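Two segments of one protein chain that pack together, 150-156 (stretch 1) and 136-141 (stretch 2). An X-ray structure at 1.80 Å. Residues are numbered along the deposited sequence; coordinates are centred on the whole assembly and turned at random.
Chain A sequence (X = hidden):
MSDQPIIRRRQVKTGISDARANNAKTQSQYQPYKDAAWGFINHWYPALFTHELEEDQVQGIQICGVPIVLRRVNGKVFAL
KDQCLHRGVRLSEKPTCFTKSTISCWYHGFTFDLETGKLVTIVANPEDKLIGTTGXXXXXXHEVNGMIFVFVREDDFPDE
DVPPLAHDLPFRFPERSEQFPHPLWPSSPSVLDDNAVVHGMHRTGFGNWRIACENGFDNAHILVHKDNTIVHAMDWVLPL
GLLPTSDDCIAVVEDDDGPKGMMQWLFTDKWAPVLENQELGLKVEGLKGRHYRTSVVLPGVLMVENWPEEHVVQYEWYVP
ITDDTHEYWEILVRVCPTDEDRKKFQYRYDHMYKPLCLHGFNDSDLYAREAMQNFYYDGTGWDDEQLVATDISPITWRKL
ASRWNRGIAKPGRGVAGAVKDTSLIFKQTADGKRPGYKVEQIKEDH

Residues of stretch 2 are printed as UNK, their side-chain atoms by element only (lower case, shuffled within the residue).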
ATOM      1  N   VAL A 150      23.464  16.884 -11.525  1.00 10.60           N
ATOM      2  CA  VAL A 150      22.382  17.614 -12.171  1.00 11.32           C
ATOM      3  C   VAL A 150      21.882  18.674 -11.210  1.00 10.95           C
ATOM      4  O   VAL A 150      21.813  18.439 -10.003  1.00  9.35           O
ATOM      5  CB  VAL A 150      21.196  16.681 -12.542  1.00 12.68           C
ATOM      6  CG1 VAL A 150      20.082  17.478 -13.179  1.00 14.30           C
ATOM      7  CG2 VAL A 150      21.659  15.606 -13.502  1.00 13.57           C
ATOM      8  N   PHE A 151      21.565  19.848 -11.743  1.00 11.72           N
ATOM      9  CA  PHE A 151      21.053  20.939 -10.924  1.00 10.92           C
ATOM     10  C   PHE A 151      19.528  20.839 -10.968  1.00  9.59           C
ATOM     11  O   PHE A 151      18.892  21.300 -11.929  1.00  9.78           O
ATOM     12  CB  PHE A 151      21.497  22.293 -11.488  1.00 11.29           C
ATOM     13  CG  PHE A 151      21.138  23.460 -10.614  1.00 12.16           C
ATOM     14  CD1 PHE A 151      21.781  23.659  -9.397  1.00 10.35           C
ATOM     15  CD2 PHE A 151      20.132  24.345 -10.989  1.00 11.46           C
ATOM     16  CE1 PHE A 151      21.428  24.720  -8.566  1.00 10.14           C
ATOM     17  CE2 PHE A 151      19.769  25.414 -10.160  1.00  9.77           C
ATOM     18  CZ  PHE A 151      20.419  25.597  -8.947  1.00 10.08           C
ATOM     19  N   VAL A 152      18.952  20.226  -9.935  1.00  8.65           N
ATOM     20  CA  VAL A 152      17.506  20.050  -9.848  1.00  9.37           C
ATOM     21  C   VAL A 152      16.882  21.364  -9.390  1.00 10.36           C
ATOM     22  O   VAL A 152      17.054  21.784  -8.244  1.00 12.55           O
ATOM     23  CB  VAL A 152      17.150  18.920  -8.859  1.00  9.06           C
ATOM     24  CG1 VAL A 152      15.651  18.591  -8.944  1.00  6.98           C
ATOM     25  CG2 VAL A 152      17.991  17.690  -9.171  1.00  8.93           C
ATOM     26  N   ARG A 153      16.149  22.007 -10.294  1.00 11.47           N
ATOM     27  CA  ARG A 153      15.547  23.302 -10.005  1.00 11.51           C
ATOM     28  C   ARG A 153      14.057  23.386 -10.298  1.00 11.72           C
ATOM     29  O   ARG A 153      13.494  22.530 -10.984  1.00 11.85           O
ATOM     30  CB  ARG A 153      16.265  24.379 -10.827  1.00 11.64           C
ATOM     31  CG  ARG A 153      16.258  24.070 -12.315  1.00 13.66           C
ATOM     32  CD  ARG A 153      16.693  25.244 -13.162  1.00 14.54           C
ATOM     33  NE  ARG A 153      16.750  24.892 -14.580  1.00 13.39           N
ATOM     34  CZ  ARG A 153      17.150  25.726 -15.535  1.00 15.46           C
ATOM     35  NH1 ARG A 153      17.175  25.328 -16.800  1.00 13.03           N
ATOM     36  NH2 ARG A 153      17.522  26.964 -15.224  1.00 14.22           N
ATOM     37  N   GLU A 154      13.426  24.433  -9.772  1.00 12.09           N
ATOM     38  CA  GLU A 154      12.007  24.669 -10.013  1.00 12.20           C
ATOM     39  C   GLU A 154      11.908  25.148 -11.456  1.00 12.27           C
ATOM     40  O   GLU A 154      12.874  25.689 -12.007  1.00 12.92           O
ATOM     41  CB  GLU A 154      11.472  25.766  -9.090  1.00 12.65           C
ATOM     42  CG  GLU A 154      11.829  25.614  -7.626  1.00 16.71           C
ATOM     43  CD  GLU A 154      11.370  26.799  -6.803  1.00 18.93           C
ATOM     44  OE1 GLU A 154      10.186  26.842  -6.417  1.00 22.75           O
ATOM     45  OE2 GLU A 154      12.195  27.700  -6.561  1.00 20.75           O
ATOM     46  N   ASP A 155      10.736  24.976 -12.056  1.00 13.27           N
ATOM     47  CA  ASP A 155      10.505  25.373 -13.445  1.00 14.76           C
ATOM     48  C   ASP A 155      10.890  26.811 -13.764  1.00 17.04           C
ATOM     49  O   ASP A 155      11.345  27.109 -14.872  1.00 17.16           O
ATOM     50  CB  ASP A 155       9.030  25.174 -13.803  1.00 13.31           C
ATOM     51  CG  ASP A 155       8.626  23.713 -13.830  1.00 13.47           C
ATOM     52  OD1 ASP A 155       7.422  23.440 -13.931  1.00 14.06           O
ATOM     53  OD2 ASP A 155       9.505  22.836 -13.765  1.00 15.31           O
ATOM     54  N   ASP A 156      10.717  27.706 -12.798  1.00 19.01           N
ATOM     55  CA  ASP A 156      11.012  29.120 -13.025  1.00 20.50           C
ATOM     56  C   ASP A 156      12.371  29.658 -12.555  1.00 20.67           C
ATOM     57  O   ASP A 156      12.607  30.867 -12.608  1.00 20.53           O
ATOM     58  CB  ASP A 156       9.893  29.981 -12.424  1.00 23.88           C
ATOM     59  CG  ASP A 156       9.729  29.777 -10.921  1.00 26.46           C
ATOM     60  OD1 ASP A 156       8.825  30.417 -10.330  1.00 30.98           O
ATOM     61  OD2 ASP A 156      10.497  28.982 -10.334  1.00 28.66           O
ATOM     62  N   UNK A 136       9.662  21.500 -22.239  1.00  9.71           N
ATOM     63  CA  UNK A 136       9.858  20.940 -20.905  1.00 10.63           C
ATOM     64  C   UNK A 136      11.055  21.584 -20.226  1.00 12.43           C
ATOM     65  O   UNK A 136      11.927  22.156 -20.884  1.00 12.48           O
ATOM     66  c   UNK A 136      11.243  19.071 -21.853  1.00  6.69           C
ATOM     67  c   UNK A 136      10.077  19.412 -20.943  1.00 10.29           C
ATOM     68  c   UNK A 136       8.814  18.717 -21.423  1.00 10.82           C
ATOM     69  N   UNK A 137      11.089  21.494 -18.902  1.00 12.58           N
ATOM     70  CA  UNK A 137      12.174  22.079 -18.129  1.00 12.88           C
ATOM     71  C   UNK A 137      13.524  21.419 -18.431  1.00 13.40           C
ATOM     72  O   UNK A 137      13.597  20.209 -18.680  1.00 11.47           O
ATOM     73  o   UNK A 137      10.595  22.454 -16.309  1.00 13.23           O
ATOM     74  c   UNK A 137      12.940  22.725 -15.795  1.00 15.58           C
ATOM     75  c   UNK A 137      11.900  21.940 -16.609  1.00 12.91           C
ATOM     76  N   UNK A 138      14.588  22.216 -18.416  1.00 12.50           N
ATOM     77  CA  UNK A 138      15.932  21.693 -18.631  1.00 13.43           C
ATOM     78  C   UNK A 138      16.666  21.750 -17.303  1.00 12.56           C
ATOM     79  O   UNK A 138      16.419  22.636 -16.491  1.00 13.78           O
ATOM     80  c   UNK A 138      16.757  22.540 -19.642  1.00 13.08           C
ATOM     81  c   UNK A 138      16.054  22.626 -20.986  1.00 12.46           C
ATOM     82  o   UNK A 138      16.953  23.856 -19.115  1.00 15.14           O
ATOM     83  N   UNK A 139      17.571  20.807 -17.077  1.00 12.78           N
ATOM     84  CA  UNK A 139      18.345  20.790 -15.843  1.00 12.54           C
ATOM     85  C   UNK A 139      19.834  20.799 -16.169  1.00 13.40           C
ATOM     86  O   UNK A 139      20.340  19.907 -16.853  1.00 12.95           O
ATOM     87  c   UNK A 139      13.769  19.578 -14.190  1.00 11.06           C
ATOM     88  c   UNK A 139      17.984  19.564 -15.006  1.00 13.13           C
ATOM     89  o   UNK A 139      12.416  19.621 -13.950  1.00 10.42           O
ATOM     90  c   UNK A 139      15.986  20.292 -13.651  1.00 11.15           C
ATOM     91  c   UNK A 139      14.620  20.332 -13.406  1.00  9.41           C
ATOM     92  c   UNK A 139      16.513  19.512 -14.678  1.00 12.78           C
ATOM     93  c   UNK A 139      15.634  18.759 -15.448  1.00 13.18           C
ATOM     94  c   UNK A 139      14.266  18.791 -15.207  1.00 12.39           C
ATOM     95  N   UNK A 140      20.558  21.821 -15.687  1.00 13.44           N
ATOM     96  CA  UNK A 140      21.994  21.919 -15.951  1.00 12.90           C
ATOM     97  C   UNK A 140      22.738  20.673 -15.504  1.00 13.74           C
ATOM     98  O   UNK A 140      22.487  20.163 -14.417  1.00 13.56           O
ATOM     99  c   UNK A 140      22.414  23.147 -15.146  1.00 13.00           C
ATOM    100  c   UNK A 140      21.198  23.996 -15.151  1.00 12.05           C
ATOM    101  c   UNK A 140      20.083  22.987 -14.920  1.00 11.59           C
ATOM    102  N   UNK A 141      23.651  20.196 -16.341  1.00 13.13           N
ATOM    103  CA  UNK A 141      24.433  19.018 -16.017  1.00 14.28           C
ATOM    104  C   UNK A 141      25.909  19.343 -15.939  1.00 15.55           C
ATOM    105  O   UNK A 141      26.435  20.115 -16.742  1.00 16.19           O
ATOM    106  c   UNK A 141      22.812  17.447 -17.121  1.00 14.21           C
ATOM    107  c   UNK A 141      25.186  16.744 -16.787  1.00 12.10           C
ATOM    108  c   UNK A 141      24.262  17.916 -17.084  1.00 14.15           C
TER
HETATM  109  O   HOH W   1      10.773  25.640 -17.439  1.00 38.67           O
HETATM  110  O   HOH W   2      11.392  21.540 -12.096  1.00 10.72           O

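Position 136 carries three side-chain carbons, one bonded to CA and bearing the other two, with no heteroatom. This beta-branched pattern closes no ring and identifies valine. Its CA-to-CB bond points away from stretch 1 and no atom of its side chain comes within contact range, so Val 136 leads into the contact without joining it.

Position 137 has two carbons and one oxygen, the carbon next to CA carrying both the oxygen and the second carbon. Its CA-to-CB bond points toward stretch 1, and the oxygen lies 2.8 Å from Asp 155 OD2. A branched carbon bearing one hydroxyl and one methyl is threonine. In Thr 137, OG1 donates the hydrogen bond to that carboxylate oxygen; chi1 is -52° (m).

Position 138 repeats the same atom count and branching, again a carbon bearing one oxygen and one carbon. The side-chain oxygen is 2.8 Å from Arg 153 NH1, and the composition again gives threonine, here with chi1 at 63° (p). The NH1 to OG1 hydrogen bond of Thr 138 is weak, its angle at hydrogen being 117°. The backbone oxygen is better placed: Thr 138 O accepts from Arg 153 NH1 at 2.8 Å and from Arg 153 NE at 3.0 Å, with angles of 149° and 143°.

Position 139 has seven carbons and one oxygen: one carbon leads to a six-membered carbon ring, and the oxygen sits on the ring atom farthest from CB. CB packs 3.5 Å from Val 150 CG1. A ring with a hydroxyl at its far end is tyrosine. The edge of the Tyr 139 ring meets two backbone oxygens, with CD2 3.5 Å from Phe 151 O and CE2 3.5 Å from Arg 153 O.

Position 140 has three carbons, the last bonded back to the backbone N at about 1.5 Å. That N-bound carbon lies 3.8 Å from Phe 151 CB and 3.9 Å from Arg 153 NE. This closed five-membered ring is proline. Pro 140 CD, the atom in question, sits near the plane of the phenyl ring at its edge and also covers one face of the Arg 153 guanidinium.

Position 141 has three carbons, one bonded to CA and bearing the other two; one of the outer carbons lies 4.2 Å from Val 150 CG2. This is valine, and the outer carbon is Val 141 CG2; both side chains point to the same face of the sheet.

The two segments run roughly antiparallel, their end-to-end directions 161° apart. Val 150 and Val 141 form a non-hydrogen-bonded antiparallel bridge with CA atoms 4.6 Å apart, while the adjoining hydrogen bond from Phe 151 N to Pro 140 O is short and nearly straight (2.8 Å, 161°). Beyond this backbone link, side chains take over: Arg 153 reaches across to Thr 138, and Asp 155 accepts from Thr 137. One water joins the polar end, accepting from Tyr 139 OH at 2.9 Å and donating to Arg 153 O at 2.6 Å and Asp 155 OD2 at 2.8 Å.

Stretch 2 (136-141) VTTYPV
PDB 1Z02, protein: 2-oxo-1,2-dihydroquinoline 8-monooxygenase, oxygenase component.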